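Local coordinates for calcium uptake protein 3, mitochondrial (Homo sapiens, PDB 6AGI) that senses calcium through its EF-hand domains and regulates the mitochondrial calcium uniporter in the central nervous system and skeletal muscle, working as a disulfide-linked heterodimer with MICU1, at residues 122-128 with 213-217; 64-69 with 82-87; 119-123 with 224-228; 16-20 with 153-158. All coordinates share one frame; numbering follows the deposited sequence.

Interaction 1 (122-128 with 213-217); sequences VDKKEFL and LVHFF. With CA (calcium ion), chain F.
F217 lays one face of its ring against the first turn of helix 124-138, where K124 CA stands 3.5 Å from the ring centroid, almost exactly on the ring normal, in a CH-pi contact. The opposite face is covered by CB of its own neighbour F216, which leaves the ring clamped between backbone-near carbons. With CG anti to the carbonyl carbon (chi1 -41°), the ring of F217 reaches across to the other helix. Its rim meets the calcium loop: CE1 comes to 3.2 Å from V122 O, near the ring plane. F127 CG also lies at the F217 ring edge, in its plane, with F127 CB 3.4 Å from F217 CZ, and the two ring planes are inclined at 58° in an oblique pairing. F216 instead turns an edge toward the face of F127, an offset edge-to-face pair with planes 67° apart and centroids at 5.6 Å. L213 closes the group from one turn earlier in its helix. Its CD1 meets F127 CD1 at 3.9 Å and L128 CD2 at 4.2 Å, while its CG lies beside CE of the extended K124 chain, which crosses it at about a right angle.

F114 and F95 add further rings around F127, and F233 meets F216 edge-to-face. E126 grips the calcium ion with both carboxylate oxygens, OE1 at 2.5 Å, and OE1 also accepts from D123 N through its anti lone pair. Such a bidentate glutamate at the start of the exiting helix is characteristic of a calcium-loaded EF-hand; here, in EF-hand 1, an aromatic cluster packs against that helix.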
loop_
_atom_site.group_PDB
_atom_site.type_symbol
_atom_site.label_atom_id
_atom_site.label_comp_id
_atom_site.label_asym_id
_atom_site.label_seq_id
_atom_site.Cartn_x
_atom_site.Cartn_y
_atom_site.Cartn_z
ATOM N N VAL B 122 5.807 2.984 25.522
ATOM C CA VAL B 122 4.613 3.787 25.304
ATOM C C VAL B 122 3.938 3.943 26.662
ATOM O O VAL B 122 3.540 2.953 27.286
ATOM C CB VAL B 122 3.673 3.174 24.254
ATOM C CG1 VAL B 122 2.355 3.902 24.216
ATOM C CG2 VAL B 122 4.297 3.291 22.892
ATOM N N ASP B 123 3.911 5.180 27.158
ATOM C CA ASP B 123 3.183 5.577 28.360
ATOM C C ASP B 123 1.689 5.364 28.170
ATOM O O ASP B 123 1.179 5.304 27.050
ATOM C CB ASP B 123 3.385 7.064 28.644
ATOM C CG ASP B 123 4.829 7.491 28.548
ATOM O OD1 ASP B 123 5.707 6.619 28.360
ATOM O OD2 ASP B 123 5.069 8.716 28.597
ATOM N N LYS B 124 0.974 5.302 29.290
ATOM C CA LYS B 124 -0.473 5.485 29.239
ATOM C C LYS B 124 -0.835 6.826 28.604
ATOM O O LYS B 124 -1.869 6.943 27.942
ATOM C CB LYS B 124 -1.069 5.383 30.646
ATOM C CG LYS B 124 -2.600 5.398 30.714
ATOM C CD LYS B 124 -3.018 5.182 32.162
ATOM C CE LYS B 124 -4.475 5.504 32.456
ATOM N NZ LYS B 124 -4.747 5.104 33.878
ATOM N N LYS B 125 0.005 7.849 28.794
ATOM C CA LYS B 125 -0.350 9.198 28.371
ATOM C C LYS B 125 -0.115 9.374 26.877
ATOM O O LYS B 125 -0.978 9.924 26.163
ATOM C CB LYS B 125 0.477 10.204 29.190
ATOM C CG LYS B 125 0.336 11.672 28.820
ATOM C CD LYS B 125 1.707 12.321 28.601
ATOM C CE LYS B 125 2.158 12.276 27.152
ATOM N NZ LYS B 125 3.639 12.463 27.004
ATOM N N GLU B 126 0.981 8.780 26.378
ATOM C CA GLU B 126 1.158 8.599 24.938
ATOM C C GLU B 126 -0.024 7.868 24.315
ATOM O O GLU B 126 -0.602 8.323 23.322
ATOM C CB GLU B 126 2.445 7.832 24.646
ATOM C CG GLU B 126 3.649 8.711 24.514
ATOM C CD GLU B 126 4.931 7.920 24.422
ATOM O OE1 GLU B 126 5.042 6.876 25.085
ATOM O OE2 GLU B 126 5.822 8.331 23.652
ATOM N N PHE B 127 -0.390 6.728 24.892
ATOM C CA PHE B 127 -1.496 5.960 24.352
ATOM C C PHE B 127 -2.785 6.764 24.360
ATOM O O PHE B 127 -3.636 6.550 23.502
ATOM C CB PHE B 127 -1.659 4.639 25.112
ATOM C CG PHE B 127 -2.643 3.707 24.477
ATOM C CD1 PHE B 127 -3.989 3.740 24.812
ATOM C CD2 PHE B 127 -2.226 2.833 23.487
ATOM C CE1 PHE B 127 -4.887 2.877 24.211
ATOM C CE2 PHE B 127 -3.124 1.985 22.859
ATOM C CZ PHE B 127 -4.455 2.005 23.229
ATOM N N LEU B 128 -2.963 7.667 25.328
ATOM C CA LEU B 128 -4.218 8.405 25.437
ATOM C C LEU B 128 -4.321 9.595 24.481
ATOM O O LEU B 128 -5.453 10.019 24.148
ATOM C CB LEU B 128 -4.425 8.842 26.893
ATOM C CG LEU B 128 -5.162 7.755 27.708
ATOM C CD1 LEU B 128 -5.234 8.077 29.179
ATOM C CD2 LEU B 128 -6.584 7.505 27.159
ATOM N N LEU B 213 -6.720 -0.257 28.543
ATOM C CA LEU B 213 -5.930 0.672 29.339
ATOM C C LEU B 213 -5.313 -0.021 30.567
ATOM O O LEU B 213 -4.116 0.142 30.853
ATOM C CB LEU B 213 -6.839 1.825 29.733
ATOM C CG LEU B 213 -6.405 3.264 29.585
ATOM C CD1 LEU B 213 -5.886 3.510 28.196
ATOM C CD2 LEU B 213 -7.626 4.141 29.879
ATOM N N VAL B 214 -6.107 -0.826 31.286
ATOM C CA VAL B 214 -5.608 -1.566 32.448
ATOM C C VAL B 214 -4.717 -2.735 32.019
ATOM O O VAL B 214 -3.686 -3.026 32.648
ATOM C CB VAL B 214 -6.795 -2.034 33.310
ATOM C CG1 VAL B 214 -6.318 -2.850 34.475
ATOM C CG2 VAL B 214 -7.525 -0.816 33.842
ATOM N N HIS B 215 -5.098 -3.423 30.950
ATOM C CA HIS B 215 -4.289 -4.523 30.460
ATOM C C HIS B 215 -2.888 -4.041 30.090
ATOM O O HIS B 215 -1.899 -4.727 30.371
ATOM C CB HIS B 215 -4.987 -5.160 29.259
ATOM C CG HIS B 215 -4.198 -6.251 28.607
ATOM N ND1 HIS B 215 -4.155 -7.533 29.100
ATOM C CD2 HIS B 215 -3.425 -6.255 27.498
ATOM C CE1 HIS B 215 -3.393 -8.281 28.324
ATOM N NE2 HIS B 215 -2.931 -7.528 27.346
ATOM N N PHE B 216 -2.787 -2.848 29.475
ATOM C CA PHE B 216 -1.518 -2.303 28.975
ATOM C C PHE B 216 -0.694 -1.665 30.080
ATOM O O PHE B 216 0.504 -1.944 30.203
ATOM C CB PHE B 216 -1.774 -1.270 27.878
ATOM C CG PHE B 216 -2.103 -1.874 26.543
ATOM C CD1 PHE B 216 -1.667 -3.153 26.213
ATOM C CD2 PHE B 216 -2.852 -1.175 25.623
ATOM C CE1 PHE B 216 -1.965 -3.711 24.968
ATOM C CE2 PHE B 216 -3.163 -1.726 24.389
ATOM C CZ PHE B 216 -2.711 -2.995 24.056
ATOM N N PHE B 217 -1.306 -0.777 30.871
ATOM C CA PHE B 217 -0.559 0.034 31.826
ATOM C C PHE B 217 -0.933 -0.239 33.277
ATOM O O PHE B 217 -0.608 0.574 34.149
ATOM C CB PHE B 217 -0.744 1.511 31.515
ATOM C CG PHE B 217 -0.708 1.808 30.055
ATOM C CD1 PHE B 217 0.498 1.819 29.365
ATOM C CD2 PHE B 217 -1.876 2.054 29.356
ATOM C CE1 PHE B 217 0.539 2.080 28.010
ATOM C CE2 PHE B 217 -1.834 2.304 28.007
ATOM C CZ PHE B 217 -0.618 2.311 27.335
HETATM CA CA CA F . 7.499 6.931 25.379
#

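Interaction 2 (64-69 with 82-87); sequences MLAETP and LKEKGV
M64 and L65 bring the end of helix 58-66 against the 82-87 loop by van der Waals contact, and they do so in different ways. The methionine packs on backbone: CG sits 3.7 Å from G86 N, and the chain then bends at chi3 (-67°) so that CE comes to 4.0 Å from E84 O. L65 works through side chain alone, its CD2 meeting V87 CG2 at 4.0 Å where the two chains cross at about a right angle. A second apolar touch joins P69 CD and L82 CD2, 4.2 Å apart.

Polar groups serve the turns more than the interface. Within 64-69, L65 O takes two donors from T68, the backbone N and OG1, the hydroxyl lying in the carbonyl plane on a lone pair at 2.6 Å; this pins the chain as it leaves the helix. E67 points toward the 82-87 loop, but its side chain is poorly ordered and its modelled contact with L82 is doubtful.

Helix 211-217 lies against both segments, touched by L65, T68 and L82, and the backbone N of V87 is hydrogen-bonded to T211 OG1 of that helix. Helix 35-43 covers L82 and E84, and the loop leads on into helix 90-101.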
loop_
_atom_site.group_PDB
_atom_site.type_symbol
_atom_site.label_atom_id
_atom_site.label_comp_id
_atom_site.label_asym_id
_atom_site.label_seq_id
_atom_site.Cartn_x
_atom_site.Cartn_y
_atom_site.Cartn_z
ATOM N N MET B 64 -15.588 -4.641 37.505
ATOM C CA MET B 64 -15.492 -5.413 36.263
ATOM C C MET B 64 -14.058 -5.449 35.735
ATOM O O MET B 64 -13.577 -6.499 35.294
ATOM C CB MET B 64 -16.413 -4.790 35.210
ATOM C CG MET B 64 -16.318 -5.312 33.774
ATOM S SD MET B 64 -17.932 -5.118 32.940
ATOM C CE MET B 64 -18.945 -6.284 33.855
ATOM N N LEU B 65 -13.336 -4.325 35.844
ATOM C CA LEU B 65 -11.953 -4.240 35.372
ATOM C C LEU B 65 -10.919 -4.808 36.331
ATOM O O LEU B 65 -9.855 -5.247 35.876
ATOM C CB LEU B 65 -11.568 -2.790 35.081
ATOM C CG LEU B 65 -12.248 -2.004 33.966
ATOM C CD1 LEU B 65 -11.851 -0.527 33.899
ATOM C CD2 LEU B 65 -11.976 -2.756 32.669
ATOM N N ALA B 66 -11.177 -4.770 37.644
ATOM C CA ALA B 66 -10.179 -5.225 38.613
ATOM C C ALA B 66 -9.560 -6.585 38.286
ATOM O O ALA B 66 -8.424 -6.852 38.694
ATOM C CB ALA B 66 -10.811 -5.274 40.005
ATOM N N GLU B 67 -10.263 -7.435 37.538
ATOM C CA GLU B 67 -9.700 -8.707 37.097
ATOM C C GLU B 67 -8.568 -8.600 36.071
ATOM O O GLU B 67 -7.637 -9.413 36.115
ATOM C CB GLU B 67 -10.813 -9.562 36.523
ATOM C CG GLU B 67 -11.422 -8.878 35.333
ATOM C CD GLU B 67 -10.831 -9.326 34.032
ATOM O OE1 GLU B 67 -10.153 -10.377 34.010
ATOM O OE2 GLU B 67 -10.958 -8.536 33.077
ATOM N N THR B 68 -8.572 -7.575 35.213
ATOM C CA THR B 68 -7.990 -7.681 33.870
ATOM C C THR B 68 -6.604 -8.333 33.878
ATOM O O THR B 68 -5.733 -7.929 34.664
ATOM C CB THR B 68 -7.873 -6.295 33.242
ATOM O OG1 THR B 68 -9.125 -5.625 33.384
ATOM C CG2 THR B 68 -7.574 -6.426 31.759
ATOM N N PRO B 69 -6.333 -9.276 32.973
ATOM C CA PRO B 69 -5.022 -9.916 32.966
ATOM C C PRO B 69 -3.974 -8.895 32.581
ATOM O O PRO B 69 -4.236 -8.019 31.748
ATOM C CB PRO B 69 -5.144 -11.004 31.885
ATOM C CG PRO B 69 -6.625 -11.176 31.642
ATOM C CD PRO B 69 -7.228 -9.822 31.932
ATOM N N LEU B 82 -11.802 -13.121 28.506
ATOM C CA LEU B 82 -12.564 -11.928 28.884
ATOM C C LEU B 82 -13.858 -11.898 28.099
ATOM O O LEU B 82 -14.005 -11.144 27.139
ATOM C CB LEU B 82 -11.797 -10.672 28.542
ATOM C CG LEU B 82 -10.624 -10.218 29.328
ATOM C CD1 LEU B 82 -10.190 -8.889 28.711
ATOM C CD2 LEU B 82 -11.203 -10.088 30.661
ATOM N N LYS B 83 -14.828 -12.687 28.496
ATOM C CA LYS B 83 -15.937 -12.744 27.553
ATOM C C LYS B 83 -16.749 -11.460 27.608
ATOM O O LYS B 83 -16.735 -10.666 26.662
ATOM C CB LYS B 83 -16.849 -13.949 27.809
ATOM C CG LYS B 83 -17.853 -14.186 26.687
ATOM C CD LYS B 83 -18.798 -15.336 26.994
ATOM C CE LYS B 83 -19.909 -15.397 25.927
ATOM N NZ LYS B 83 -21.119 -16.178 26.379
ATOM N N GLU B 84 -17.408 -11.199 28.729
ATOM C CA GLU B 84 -18.205 -9.994 28.834
ATOM C C GLU B 84 -17.770 -9.159 30.023
ATOM O O GLU B 84 -18.410 -8.146 30.341
ATOM C CB GLU B 84 -19.688 -10.372 28.897
ATOM C CG GLU B 84 -20.135 -10.999 27.582
ATOM C CD GLU B 84 -21.637 -10.945 27.350
ATOM O OE1 GLU B 84 -22.344 -11.911 27.720
ATOM O OE2 GLU B 84 -22.094 -9.918 26.774
ATOM N N LYS B 85 -16.675 -9.579 30.652
ATOM C CA LYS B 85 -16.091 -8.855 31.771
ATOM C C LYS B 85 -15.023 -7.843 31.323
ATOM O O LYS B 85 -13.857 -7.966 31.700
ATOM C CB LYS B 85 -15.494 -9.832 32.786
ATOM C CG LYS B 85 -16.501 -10.806 33.377
ATOM C CD LYS B 85 -15.842 -11.743 34.376
ATOM C CE LYS B 85 -14.740 -12.560 33.723
ATOM N NZ LYS B 85 -15.255 -13.397 32.605
ATOM N N GLY B 86 -15.417 -6.844 30.537
ATOM C CA GLY B 86 -14.498 -5.800 30.087
ATOM C C GLY B 86 -15.239 -4.730 29.311
ATOM O O GLY B 86 -16.410 -4.893 28.950
ATOM N N VAL B 87 -14.529 -3.635 29.025
ATOM C CA VAL B 87 -15.123 -2.491 28.315
ATOM C C VAL B 87 -14.161 -1.948 27.270
ATOM O O VAL B 87 -12.960 -1.795 27.517
ATOM C CB VAL B 87 -15.570 -1.330 29.239
ATOM C CG1 VAL B 87 -16.783 -1.729 30.037
ATOM C CG2 VAL B 87 -14.441 -0.840 30.148
#

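Interaction 3 (119-123 with 224-228); sequences NEMVD and ELNFE. With CA (calcium ion), chain F.
V122 and L225 form a single antiparallel bridge that ties the calcium loop of EF-hand 1 to the segment entering helix 227-250, much like the short strand pairing that couples the two loops of paired EF-hands. They are a hydrogen-bonded pair: V122 N donates to L225 O at 2.8 Å, and L225 N returns a longer bond to V122 O at 3.3 Å. The first is rather bent, with an N-H...O angle of 133°. L225 O also receives a CA-H...O contact from M121 CA at 3.0 Å. The CB atoms of V122 and L225 lie 4.3 Å apart.

Around the bridge, M121 packs on both neighbours of L225. Its CB rests 3.7 Å from E224 CB, and its chain, bent at chi2 and chi3, lays SD 3.6 Å from N226 CB. N226 directs its OD1 elsewhere, to the backbone N of D229, and so caps the start of helix 227-250.

The 119-123 part of the loop also holds the metal. M121 O and N119 OD1 each bind the calcium ion at 2.5 Å, alongside D115, D117 and E126. N119 OD1 in addition accepts from M121 N in an Asx turn, with the donor standing well above the carbonyl plane. N119 CG lies between its backbone N and carbonyl carbon (chi1 62°), a rotation that folds the amide back into the loop.

Helix 104-114 leads into the loop and helix 124-138 leaves it. V122 packs on F111 and F114 of the entering helix, while F227, at the start of helix 227-250, touches R108 of helix 104-114.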
loop_
_atom_site.group_PDB
_atom_site.type_symbol
_atom_site.label_atom_id
_atom_site.label_comp_id
_atom_site.label_asym_id
_atom_site.label_seq_id
_atom_site.Cartn_x
_atom_site.Cartn_y
_atom_site.Cartn_z
ATOM N N ASN B 119 11.828 6.956 23.660
ATOM C CA ASN B 119 12.394 6.046 24.654
ATOM C C ASN B 119 12.096 4.575 24.379
ATOM O O ASN B 119 12.545 3.738 25.157
ATOM C CB ASN B 119 11.875 6.390 26.046
ATOM C CG ASN B 119 10.375 6.251 26.142
ATOM O OD1 ASN B 119 9.711 5.868 25.168
ATOM N ND2 ASN B 119 9.827 6.548 27.317
ATOM N N GLU B 120 11.308 4.238 23.359
ATOM C CA GLU B 120 10.959 2.860 23.025
ATOM C C GLU B 120 10.033 2.201 24.036
ATOM O O GLU B 120 9.941 0.969 24.089
ATOM C CB GLU B 120 12.212 2.018 22.821
ATOM C CG GLU B 120 12.706 2.234 21.455
ATOM C CD GLU B 120 14.177 2.162 21.393
ATOM O OE1 GLU B 120 14.804 1.802 22.413
ATOM O OE2 GLU B 120 14.698 2.561 20.340
ATOM N N MET B 121 9.344 2.985 24.849
ATOM C CA MET B 121 8.178 2.478 25.550
ATOM C C MET B 121 7.026 3.418 25.218
ATOM O O MET B 121 7.231 4.514 24.693
ATOM C CB MET B 121 8.362 2.355 27.098
ATOM C CG MET B 121 9.684 1.763 27.664
ATOM S SD MET B 121 9.940 0.014 27.201
ATOM C CE MET B 121 9.713 -0.862 28.752
ATOM N N VAL B 122 5.807 2.984 25.522
ATOM C CA VAL B 122 4.613 3.787 25.304
ATOM C C VAL B 122 3.938 3.943 26.662
ATOM O O VAL B 122 3.540 2.953 27.286
ATOM C CB VAL B 122 3.673 3.174 24.254
ATOM C CG1 VAL B 122 2.355 3.902 24.216
ATOM C CG2 VAL B 122 4.297 3.291 22.892
ATOM N N ASP B 123 3.911 5.180 27.158
ATOM C CA ASP B 123 3.183 5.577 28.360
ATOM C C ASP B 123 1.689 5.364 28.170
ATOM O O ASP B 123 1.179 5.304 27.050
ATOM C CB ASP B 123 3.385 7.064 28.644
ATOM C CG ASP B 123 4.829 7.491 28.548
ATOM O OD1 ASP B 123 5.707 6.619 28.360
ATOM O OD2 ASP B 123 5.069 8.716 28.597
ATOM N N GLU B 224 4.624 0.482 31.429
ATOM C CA GLU B 224 4.915 0.927 30.074
ATOM C C GLU B 224 5.065 -0.257 29.132
ATOM O O GLU B 224 5.331 -1.387 29.554
ATOM C CB GLU B 224 6.194 1.783 30.011
ATOM C CG GLU B 224 6.183 3.048 30.857
ATOM C CD GLU B 224 7.259 3.012 31.933
ATOM O OE1 GLU B 224 8.194 2.177 31.815
ATOM O OE2 GLU B 224 7.172 3.818 32.892
ATOM N N LEU B 225 4.865 0.036 27.837
ATOM C CA LEU B 225 4.754 -0.950 26.767
ATOM C C LEU B 225 5.955 -0.843 25.838
ATOM O O LEU B 225 6.181 0.216 25.241
ATOM C CB LEU B 225 3.478 -0.732 25.970
ATOM C CG LEU B 225 2.188 -1.438 26.348
ATOM C CD1 LEU B 225 1.175 -1.135 25.241
ATOM C CD2 LEU B 225 2.429 -2.931 26.452
ATOM N N ASN B 226 6.718 -1.926 25.709
ATOM C CA ASN B 226 7.805 -1.969 24.738
ATOM C C ASN B 226 7.270 -2.496 23.400
ATOM O O ASN B 226 6.115 -2.923 23.290
ATOM C CB ASN B 226 8.957 -2.832 25.259
ATOM C CG ASN B 226 8.584 -4.316 25.369
ATOM O OD1 ASN B 226 7.424 -4.702 25.221
ATOM N ND2 ASN B 226 9.568 -5.142 25.667
ATOM N N PHE B 227 8.123 -2.491 22.372
ATOM C CA PHE B 227 7.685 -2.948 21.054
ATOM C C PHE B 227 7.257 -4.415 21.067
ATOM O O PHE B 227 6.332 -4.815 20.346
ATOM C CB PHE B 227 8.801 -2.767 20.036
ATOM C CG PHE B 227 8.441 -3.271 18.689
ATOM C CD1 PHE B 227 7.209 -2.959 18.114
ATOM C CD2 PHE B 227 9.312 -4.121 18.015
ATOM C CE1 PHE B 227 6.872 -3.464 16.856
ATOM C CE2 PHE B 227 8.990 -4.633 16.767
ATOM C CZ PHE B 227 7.775 -4.308 16.181
ATOM N N GLU B 228 7.935 -5.241 21.857
ATOM C CA GLU B 228 7.665 -6.670 21.799
ATOM C C GLU B 228 6.254 -6.995 22.313
ATOM O O GLU B 228 5.518 -7.766 21.678
ATOM C CB GLU B 228 8.773 -7.405 22.552
ATOM C CG GLU B 228 10.155 -7.315 21.827
ATOM C CD GLU B 228 11.010 -6.049 22.160
ATOM O OE1 GLU B 228 10.821 -5.430 23.233
ATOM O OE2 GLU B 228 11.889 -5.676 21.338
HETATM CA CA CA F . 7.499 6.931 25.379
#

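Interaction 4 (16-20 with 153-158); sequences ERRFR and LRLQLY
E16 lies across L157, and its atoms from CB to OE1 touch the leucine methyls. CB lies 4.1 Å from both CD1 and CD2 of the leucine. CG, one bond further, keeps to CD1 at 4.0 Å, and the carboxylate carbon CD follows at 3.9 Å from that methyl. At the tip OE1 is still over L157 CD1, 3.8 Å away, in a contact that is van der Waals in kind. OE2 finds its polar partner elsewhere, accepting a hydrogen bond from T13 N, just before helix 14-22. The placing of CG anti to the carbonyl carbon, chi1 -45°, and the extended chain beyond it hold the acid across L157 at about a right angle.

The other methyl of L157, CD2, meets F19 CD2 at 4.1 Å, and the two side chains slide past each other in opposite directions. One turn on from E16, R20 passes its aliphatic part over the leucine of the preceding turn: R20 CD is 3.9 Å from L153 CD1. The R20 chain then bends at chi3 and carries the guanidinium toward Q156, whose OE1 lies at its edge, near its plane; the modelled separation there is too short to be trusted. D9 is a long, weak ionic partner of R20 NE. Y90 meets the F19 ring and touches Y158, whose OH comes close to R321 of the second subunit.

The helices thus meet at a 63° angle through leucine methyls set against the F19 ring and the stems of E16 and R20: the apolar parts form the buried interface, while E16 OE2 is bonded outside it.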
loop_
_atom_site.group_PDB
_atom_site.type_symbol
_atom_site.label_atom_id
_atom_site.label_comp_id
_atom_site.label_asym_id
_atom_site.label_seq_id
_atom_site.Cartn_x
_atom_site.Cartn_y
_atom_site.Cartn_z
ATOM N N GLU B 16 -19.486 5.052 13.644
ATOM C CA GLU B 16 -20.153 5.384 14.894
ATOM C C GLU B 16 -21.497 4.671 15.013
ATOM O O GLU B 16 -21.829 4.148 16.089
ATOM C CB GLU B 16 -20.317 6.903 15.002
ATOM C CG GLU B 16 -19.040 7.638 14.609
ATOM C CD GLU B 16 -19.193 9.141 14.410
ATOM O OE1 GLU B 16 -18.185 9.828 14.697
ATOM O OE2 GLU B 16 -20.260 9.646 14.005
ATOM N N ARG B 17 -22.254 4.568 13.911
ATOM C CA ARG B 17 -23.501 3.812 13.951
ATOM C C ARG B 17 -23.265 2.347 14.303
ATOM O O ARG B 17 -24.032 1.756 15.078
ATOM C CB ARG B 17 -24.235 3.885 12.610
ATOM C CG ARG B 17 -25.108 5.133 12.420
ATOM C CD ARG B 17 -25.702 5.266 11.025
ATOM N NE ARG B 17 -24.957 6.004 10.009
ATOM C CZ ARG B 17 -24.673 5.536 8.796
ATOM N NH1 ARG B 17 -25.052 4.310 8.461
ATOM N NH2 ARG B 17 -24.029 6.304 7.920
ATOM N N ARG B 18 -22.193 1.744 13.750
ATOM C CA ARG B 18 -21.922 0.331 14.003
ATOM C C ARG B 18 -21.420 0.104 15.421
ATOM O O ARG B 18 -21.813 -0.874 16.079
ATOM C CB ARG B 18 -20.912 -0.200 13.001
ATOM C CG ARG B 18 -20.645 -1.697 13.151
ATOM C CD ARG B 18 -20.224 -2.359 11.830
ATOM N NE ARG B 18 -19.825 -3.754 11.996
ATOM C CZ ARG B 18 -20.606 -4.780 11.646
ATOM N NH1 ARG B 18 -21.804 -4.531 11.131
ATOM N NH2 ARG B 18 -20.212 -6.047 11.828
ATOM N N PHE B 19 -20.517 0.970 15.893
ATOM C CA PHE B 19 -20.117 0.917 17.292
ATOM C C PHE B 19 -21.348 0.909 18.178
ATOM O O PHE B 19 -21.507 0.039 19.049
ATOM C CB PHE B 19 -19.253 2.111 17.667
ATOM C CG PHE B 19 -18.828 2.083 19.096
ATOM C CD1 PHE B 19 -18.047 1.059 19.577
ATOM C CD2 PHE B 19 -19.329 3.022 19.993
ATOM C CE1 PHE B 19 -17.666 1.021 20.914
ATOM C CE2 PHE B 19 -18.977 2.992 21.325
ATOM C CZ PHE B 19 -18.136 1.985 21.803
ATOM N N ARG B 20 -22.249 1.871 17.946
ATOM C CA ARG B 20 -23.451 1.956 18.762
ATOM C C ARG B 20 -24.324 0.716 18.602
ATOM O O ARG B 20 -24.963 0.279 19.567
ATOM C CB ARG B 20 -24.231 3.210 18.401
ATOM C CG ARG B 20 -23.540 4.514 18.785
ATOM C CD ARG B 20 -24.357 5.674 18.272
ATOM N NE ARG B 20 -25.751 5.269 18.216
ATOM C CZ ARG B 20 -26.727 5.851 18.886
ATOM N NH1 ARG B 20 -26.458 6.859 19.692
ATOM N NH2 ARG B 20 -27.963 5.402 18.758
ATOM N N LEU B 153 -24.215 12.762 21.236
ATOM C CA LEU B 153 -23.508 11.695 20.535
ATOM C C LEU B 153 -22.018 11.752 20.842
ATOM O O LEU B 153 -21.359 10.709 20.963
ATOM C CB LEU B 153 -23.783 11.808 19.032
ATOM C CG LEU B 153 -23.188 10.929 17.908
ATOM C CD1 LEU B 153 -23.551 9.449 17.965
ATOM C CD2 LEU B 153 -23.489 11.507 16.550
ATOM N N ARG B 154 -21.478 12.961 21.017
ATOM C CA ARG B 154 -20.085 13.118 21.416
ATOM C C ARG B 154 -19.844 12.515 22.783
ATOM O O ARG B 154 -18.856 11.805 22.996
ATOM C CB ARG B 154 -19.730 14.594 21.418
ATOM C CG ARG B 154 -18.279 14.939 21.595
ATOM C CD ARG B 154 -18.074 16.440 21.348
ATOM N NE ARG B 154 -18.752 16.864 20.118
ATOM C CZ ARG B 154 -19.662 17.839 20.049
ATOM N NH1 ARG B 154 -20.003 18.516 21.144
ATOM N NH2 ARG B 154 -20.228 18.146 18.882
ATOM N N LEU B 155 -20.756 12.762 23.721
ATOM C CA LEU B 155 -20.673 12.112 25.022
ATOM C C LEU B 155 -20.711 10.600 24.883
ATOM O O LEU B 155 -19.881 9.890 25.471
ATOM C CB LEU B 155 -21.808 12.592 25.924
ATOM C CG LEU B 155 -21.772 11.922 27.304
ATOM C CD1 LEU B 155 -20.719 12.527 28.226
ATOM C CD2 LEU B 155 -23.139 12.021 27.920
ATOM N N GLN B 156 -21.669 10.090 24.103
ATOM C CA GLN B 156 -21.801 8.646 23.958
ATOM C C GLN B 156 -20.499 8.029 23.472
ATOM O O GLN B 156 -20.113 6.939 23.919
ATOM C CB GLN B 156 -22.947 8.298 23.011
ATOM C CG GLN B 156 -24.325 8.179 23.698
ATOM C CD GLN B 156 -25.392 7.620 22.771
ATOM O OE1 GLN B 156 -25.130 7.374 21.602
ATOM N NE2 GLN B 156 -26.598 7.438 23.282
ATOM N N LEU B 157 -19.811 8.710 22.550
ATOM C CA LEU B 157 -18.613 8.154 21.935
ATOM C C LEU B 157 -17.324 8.429 22.714
ATOM O O LEU B 157 -16.398 7.611 22.642
ATOM C CB LEU B 157 -18.480 8.695 20.505
ATOM C CG LEU B 157 -19.606 8.450 19.484
ATOM C CD1 LEU B 157 -19.394 9.289 18.256
ATOM C CD2 LEU B 157 -19.714 6.992 19.072
ATOM N N TYR B 158 -17.220 9.543 23.470
ATOM C CA TYR B 158 -15.961 9.848 24.169
ATOM C C TYR B 158 -16.038 10.224 25.644
ATOM O O TYR B 158 -14.979 10.391 26.250
ATOM C CB TYR B 158 -15.172 10.966 23.454
ATOM C CG TYR B 158 -15.170 10.911 21.939
ATOM C CD1 TYR B 158 -14.224 10.139 21.265
ATOM C CD2 TYR B 158 -16.078 11.651 21.183
ATOM C CE1 TYR B 158 -14.212 10.066 19.893
ATOM C CE2 TYR B 158 -16.059 11.599 19.815
ATOM C CZ TYR B 158 -15.126 10.795 19.170
ATOM O OH TYR B 158 -15.103 10.735 17.791
#

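In the fold
Interactions 1 and 3 are two sides of one calcium site: they share V122 and D123, their centres are about 9 Å apart, and E126 from the first joins N119 and M121 from the second on the ion. L225 connects them further, its CD1 lying 3.6 Å from F216 CG. Interaction 2 abuts interaction 1 at helix 211-217, where H215 ND1 and P69 O, 2.7 Å apart, probably form a hydrogen bond. Interaction 4 touches none of the others, its nearest atoms lying about 8 Å from interaction 2, 9 Å from interaction 1 and 17 Å from interaction 3; it is connected to the EF-hand through helix 124-138, which precedes helix 147-158.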